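Side-chain contacts in octaprenyl Pyrophosphate Synthase (Helicobacter pylori, PDB 3TC1), which probably condenses an allylic diphosphate with successive isopentenyl diphosphate units to build the C40 chain of octaprenyl diphosphate: residues Lys224-Leu227 and Pro228-Leu231; Val131-Leu134 and Ser135-Glu138. All coordinates share one frame; numbering follows the deposited sequence.

Contact 1: residues Lys224-Leu227 and Pro228-Leu231; sequences KTTL and PYLL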
ATOM      1  N   LYS B 224      -4.360  -4.031  22.512  1.00 17.68           N
ATOM      2  CA  LYS B 224      -4.501  -2.577  22.483  1.00 17.09           C
ATOM      3  C   LYS B 224      -4.958  -2.053  23.837  1.00 15.71           C
ATOM      4  O   LYS B 224      -6.063  -2.364  24.270  1.00 13.91           O
ATOM      5  CB  LYS B 224      -5.526  -2.156  21.427  1.00 30.55           C
ATOM      6  CG  LYS B 224      -5.148  -2.511  19.997  1.00 33.85           C
ATOM      7  CD  LYS B 224      -6.256  -2.110  19.039  1.00 38.02           C
ATOM      8  CE  LYS B 224      -5.942  -2.540  17.618  1.00 42.74           C
ATOM      9  NZ  LYS B 224      -7.089  -2.276  16.704  1.00 48.26           N
ATOM     10  N   THR B 225      -4.109  -1.272  24.509  1.00 17.06           N
ATOM     11  CA  THR B 225      -4.475  -0.700  25.800  1.00 16.89           C
ATOM     12  C   THR B 225      -5.115   0.660  25.529  1.00 16.70           C
ATOM     13  O   THR B 225      -4.438   1.691  25.526  1.00 17.80           O
ATOM     14  CB  THR B 225      -3.249  -0.512  26.719  1.00 15.43           C
ATOM     15  OG1 THR B 225      -2.513  -1.741  26.799  1.00 15.22           O
ATOM     16  CG2 THR B 225      -3.705  -0.128  28.124  1.00 15.82           C
ATOM     17  N   THR B 226      -6.425   0.646  25.295  1.00 13.81           N
ATOM     18  CA  THR B 226      -7.182   1.855  24.982  1.00 15.09           C
ATOM     19  C   THR B 226      -7.422   2.747  26.199  1.00 14.44           C
ATOM     20  O   THR B 226      -7.140   2.354  27.329  1.00 13.38           O
ATOM     21  CB  THR B 226      -8.530   1.491  24.324  1.00 15.65           C
ATOM     22  OG1 THR B 226      -9.289   0.657  25.207  1.00 13.61           O
ATOM     23  CG2 THR B 226      -8.290   0.719  23.026  1.00 17.59           C
ATOM     24  N   LEU B 227      -7.951   3.946  25.959  1.00 13.09           N
ATOM     25  CA  LEU B 227      -8.188   4.905  27.042  1.00 12.09           C
ATOM     26  C   LEU B 227      -8.864   4.328  28.291  1.00 13.42           C
ATOM     27  O   LEU B 227      -8.410   4.568  29.404  1.00 12.54           O
ATOM     28  CB  LEU B 227      -8.987   6.112  26.524  1.00 11.53           C
ATOM     29  CG  LEU B 227      -9.032   7.312  27.484  1.00 14.59           C
ATOM     30  CD1 LEU B 227      -7.613   7.687  27.910  1.00 13.76           C
ATOM     31  CD2 LEU B 227      -9.722   8.493  26.811  1.00 14.26           C
ATOM     32  N   PRO B 228      -9.965   3.571  28.129  1.00 11.45           N
ATOM     33  CA  PRO B 228     -10.611   3.013  29.320  1.00 13.11           C
ATOM     34  C   PRO B 228      -9.624   2.245  30.205  1.00 13.08           C
ATOM     35  O   PRO B 228      -9.628   2.388  31.424  1.00 13.21           O
ATOM     36  CB  PRO B 228     -11.680   2.094  28.732  1.00 15.99           C
ATOM     37  CG  PRO B 228     -12.049   2.791  27.457  1.00 16.54           C
ATOM     38  CD  PRO B 228     -10.705   3.209  26.909  1.00 13.54           C
ATOM     39  N   TYR B 229      -8.778   1.431  29.579  1.00 12.98           N
ATOM     40  CA  TYR B 229      -7.796   0.628  30.306  1.00 12.68           C
ATOM     41  C   TYR B 229      -6.707   1.493  30.923  1.00 13.66           C
ATOM     42  O   TYR B 229      -6.219   1.207  32.016  1.00 14.64           O
ATOM     43  CB  TYR B 229      -7.187  -0.416  29.361  1.00 12.80           C
ATOM     44  CG  TYR B 229      -8.192  -1.469  28.944  1.00 14.68           C
ATOM     45  CD1 TYR B 229      -8.428  -2.594  29.741  1.00 14.93           C
ATOM     46  CD2 TYR B 229      -8.943  -1.318  27.777  1.00 10.26           C
ATOM     47  CE1 TYR B 229      -9.388  -3.542  29.385  1.00 13.58           C
ATOM     48  CE2 TYR B 229      -9.911  -2.263  27.415  1.00 14.27           C
ATOM     49  CZ  TYR B 229     -10.125  -3.369  28.223  1.00 12.88           C
ATOM     50  OH  TYR B 229     -11.067  -4.306  27.859  1.00 12.40           O
ATOM     51  N   LEU B 230      -6.326   2.553  30.215  1.00 13.52           N
ATOM     52  CA  LEU B 230      -5.311   3.472  30.713  1.00 14.39           C
ATOM     53  C   LEU B 230      -5.832   4.207  31.953  1.00 14.67           C
ATOM     54  O   LEU B 230      -5.149   4.287  32.973  1.00 13.19           O
ATOM     55  CB  LEU B 230      -4.943   4.480  29.619  1.00 12.97           C
ATOM     56  CG  LEU B 230      -4.165   3.846  28.459  1.00  9.76           C
ATOM     57  CD1 LEU B 230      -4.243   4.718  27.215  1.00 12.81           C
ATOM     58  CD2 LEU B 230      -2.716   3.633  28.911  1.00 11.38           C
ATOM     59  N   LEU B 231      -7.043   4.745  31.854  1.00 15.62           N
ATOM     60  CA  LEU B 231      -7.643   5.468  32.975  1.00 15.78           C
ATOM     61  C   LEU B 231      -7.890   4.530  34.158  1.00 15.80           C
ATOM     62  O   LEU B 231      -7.698   4.911  35.314  1.00 15.64           O
ATOM     63  CB  LEU B 231      -8.954   6.130  32.535  1.00 16.85           C
ATOM     64  CG  LEU B 231      -8.825   7.231  31.472  1.00 14.98           C
ATOM     65  CD1 LEU B 231     -10.199   7.759  31.099  1.00 14.45           C
ATOM     66  CD2 LEU B 231      -7.950   8.360  32.012  1.00 17.11           C
TER

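Contact 2: residues Val131-Leu134 and Ser135-Glu138; sequences VLRL and SRGE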
ATOM      1  N   VAL B 131      -1.706   9.538   4.575  1.00 19.87           N
ATOM      2  CA  VAL B 131      -1.517   8.103   4.389  1.00 18.25           C
ATOM      3  C   VAL B 131      -0.179   7.691   5.019  1.00 17.38           C
ATOM      4  O   VAL B 131      -0.052   6.588   5.546  1.00 18.06           O
ATOM      5  CB  VAL B 131      -1.532   7.704   2.897  1.00 25.67           C
ATOM      6  CG1 VAL B 131      -1.248   6.211   2.758  1.00 27.28           C
ATOM      7  CG2 VAL B 131      -2.894   8.021   2.282  1.00 27.73           C
ATOM      8  N   LEU B 132       0.813   8.575   4.972  1.00 16.27           N
ATOM      9  CA  LEU B 132       2.111   8.276   5.572  1.00 18.15           C
ATOM     10  C   LEU B 132       1.956   8.173   7.089  1.00 17.96           C
ATOM     11  O   LEU B 132       2.577   7.330   7.732  1.00 16.71           O
ATOM     12  CB  LEU B 132       3.132   9.364   5.229  1.00 20.44           C
ATOM     13  CG  LEU B 132       4.506   9.227   5.901  1.00 23.04           C
ATOM     14  CD1 LEU B 132       5.132   7.885   5.545  1.00 21.69           C
ATOM     15  CD2 LEU B 132       5.405  10.369   5.465  1.00 20.53           C
ATOM     16  N   ARG B 133       1.124   9.031   7.668  1.00 17.26           N
ATOM     17  CA  ARG B 133       0.911   8.979   9.106  1.00 17.45           C
ATOM     18  C   ARG B 133       0.066   7.772   9.491  1.00 17.47           C
ATOM     19  O   ARG B 133       0.259   7.193  10.553  1.00 16.24           O
ATOM     20  CB  ARG B 133       0.277  10.282   9.586  1.00 22.30           C
ATOM     21  CG  ARG B 133       1.201  11.454   9.344  1.00 27.12           C
ATOM     22  CD  ARG B 133       0.691  12.726   9.958  1.00 33.06           C
ATOM     23  NE  ARG B 133       0.585  12.592  11.404  1.00 38.89           N
ATOM     24  CZ  ARG B 133       0.617  13.616  12.245  1.00 41.57           C
ATOM     25  NH1 ARG B 133       0.750  14.850  11.777  1.00 43.27           N
ATOM     26  NH2 ARG B 133       0.536  13.406  13.553  1.00 43.50           N
ATOM     27  N   LEU B 134      -0.861   7.383   8.621  1.00 16.83           N
ATOM     28  CA  LEU B 134      -1.685   6.207   8.889  1.00 18.32           C
ATOM     29  C   LEU B 134      -0.770   4.982   8.971  1.00 18.54           C
ATOM     30  O   LEU B 134      -0.966   4.092   9.799  1.00 16.20           O
ATOM     31  CB  LEU B 134      -2.704   5.988   7.766  1.00 31.24           C
ATOM     32  CG  LEU B 134      -3.843   6.992   7.593  1.00 33.22           C
ATOM     33  CD1 LEU B 134      -4.604   6.672   6.314  1.00 35.09           C
ATOM     34  CD2 LEU B 134      -4.767   6.935   8.800  1.00 35.09           C
ATOM     35  N   SER B 135       0.233   4.933   8.104  1.00 19.56           N
ATOM     36  CA  SER B 135       1.145   3.796   8.119  1.00 21.67           C
ATOM     37  C   SER B 135       2.057   3.850   9.344  1.00 20.54           C
ATOM     38  O   SER B 135       2.385   2.814   9.920  1.00 20.48           O
ATOM     39  CB  SER B 135       1.973   3.742   6.826  1.00 28.19           C
ATOM     40  OG  SER B 135       2.984   4.739   6.797  1.00 33.86           O
ATOM     41  N   ARG B 136       2.454   5.049   9.758  1.00 20.26           N
ATOM     42  CA  ARG B 136       3.305   5.174  10.936  1.00 20.55           C
ATOM     43  C   ARG B 136       2.485   4.788  12.168  1.00 21.37           C
ATOM     44  O   ARG B 136       2.990   4.144  13.089  1.00 20.36           O
ATOM     45  CB  ARG B 136       3.826   6.607  11.100  1.00 22.16           C
ATOM     46  CG  ARG B 136       4.759   6.769  12.291  1.00 22.51           C
ATOM     47  CD  ARG B 136       5.332   8.174  12.384  1.00 26.10           C
ATOM     48  NE  ARG B 136       4.339   9.163  12.786  1.00 27.68           N
ATOM     49  CZ  ARG B 136       4.488  10.476  12.632  1.00 30.28           C
ATOM     50  NH1 ARG B 136       5.592  10.962  12.082  1.00 28.70           N
ATOM     51  NH2 ARG B 136       3.529  11.306  13.023  1.00 30.16           N
ATOM     52  N   GLY B 137       1.217   5.189  12.172  1.00 19.37           N
ATOM     53  CA  GLY B 137       0.341   4.874  13.284  1.00 19.71           C
ATOM     54  C   GLY B 137       0.070   3.385  13.387  1.00 19.83           C
ATOM     55  O   GLY B 137      -0.041   2.841  14.483  1.00 18.25           O
ATOM     56  N   GLU B 138      -0.042   2.719  12.244  1.00 19.85           N
ATOM     57  CA  GLU B 138      -0.300   1.288  12.244  1.00 21.01           C
ATOM     58  C   GLU B 138       0.898   0.562  12.856  1.00 20.24           C
ATOM     59  O   GLU B 138       0.734  -0.344  13.671  1.00 21.29           O
ATOM     60  CB  GLU B 138      -0.547   0.793  10.817  1.00 28.50           C
ATOM     61  CG  GLU B 138      -0.722  -0.712  10.714  1.00 32.69           C
ATOM     62  CD  GLU B 138      -1.928  -1.226  11.484  1.00 37.34           C
ATOM     63  OE1 GLU B 138      -2.089  -2.461  11.556  1.00 39.03           O
ATOM     64  OE2 GLU B 138      -2.713  -0.406  12.010  1.00 37.70           O
TER

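Contact 1: residues Lys224-Leu227 and Pro228-Leu231
The start of helix 227-233, where a loop of the all-helical prenyl synthase fold turns into its first helical residues, brings Thr226 against Tyr229 and Leu227 against Leu231. Thr226 occupies the N-cap position, yet its hydroxyl makes no capping bond. With OG1 held between its own backbone N and carbonyl carbon (chi1 59°), it lies at the edge of the Tyr229 ring, in the ring plane and 3.3 Å from CD2. The same oxygen also sits 3.4 Å from Pro228 CD. One residue earlier, Thr225 turns its methyl instead: CG2 rests 3.7 Å from Tyr229 CB. It also lies 4.0 Å from Leu230 CD2, the two side chains crossing at about a right angle.

Two backbone bonds begin the helix: Leu230 N donates to Thr226 O, and Leu231 N to Leu227 O at 2.8 Å. Over this turn the two leucines cross at a slant, Leu227 CD1 lying 3.8 Å from Leu231 CG. Pro228, which has no N-H to give, fits at this early position of the helix. The ring of Tyr229 is further stacked on Phe220 and met edge-to-face by Phe263. Methyl, ring and leucine contacts thus bury the helix start, while the Thr225 hydroxyl ties the loop to Asn149 N. The Thr226 side chain also borders Asp201 and Asp219 near a bound magnesium ion; Asp201 lies in an Asp-Asp-Leu-Leu-Asp sequence that fits the second aspartate-rich motif of prenyl synthases, so this loop probably flanks the site where magnesium holds the diphosphate.

Contact 2: residues Val131-Leu134 and Ser135-Glu138
Continuous alpha-helical backbone runs through Val131-Glu138, each N-H from Ser135 to Glu138 bonding to the carbonyl four residues earlier, the shortest being Gly137 N to Arg133 O at 2.7 Å. One of these carbonyls does double duty. Leu132 O accepts Arg136 N at 3.1 Å and also the hydroxyl of Ser135, whose OG comes within 2.8 Å. Both donors approach from the same face of the carbonyl plane. Ser135 reaches back because its OG stands between backbone N and carbonyl carbon (chi1 74°), folding the short side chain onto the preceding turn. The methyl CD1 of Leu132 is 4.0 Å from this OG, and Ser110 of the second subunit adds a weak hydrogen bond to it.

Along another side of the helix, Arg133 and Arg136 lie alongside each other, pointing the same way. Arg136 extends with CG anti to its backbone N (chi1 -178°) before bending at chi3, and its NH2 comes over one face of the Arg133 guanidinium, 3.6 Å from NE. The two planes are turned 62° apart, so the groups do not stack flat.

Asp161 of helix 152-177 probably makes this approach tolerable: its OD1 forms a salt bridge with Arg133 NH2 and its OD2 with Arg136 NE, while Arg136 NH1 bonds to Ile20 O of the second subunit. On a further side, Glu138 OE2 forms a salt bridge with Lys162. The shared carboxylate would offset much of the repulsion between the arginines; both of them tie this helix to helix 152-177, and Arg136 in addition joins it to the partner subunit.

In the fold
Both contacts are local, one within a helix and one at a helix start. Contact 2 comes first along the chain, in the middle of helix 121-144, and contact 1 later, where a loop leads into helix 227-233. Their centres lie 21 Å apart and their nearest atoms about 7 Å, without touching. Helix 152-177 is common to both: contact 2 meets it through Asp161 and Lys162, contact 1 through Tyr155 and Trp156. A bound magnesium ion lies about 7 Å from the Thr226 side chain and about 12 Å from that of Glu138. Helix 152-177 thus bridges a subunit-facing helix and the loop beside the magnesium, consistent with interface and metal site sharing one helical framework.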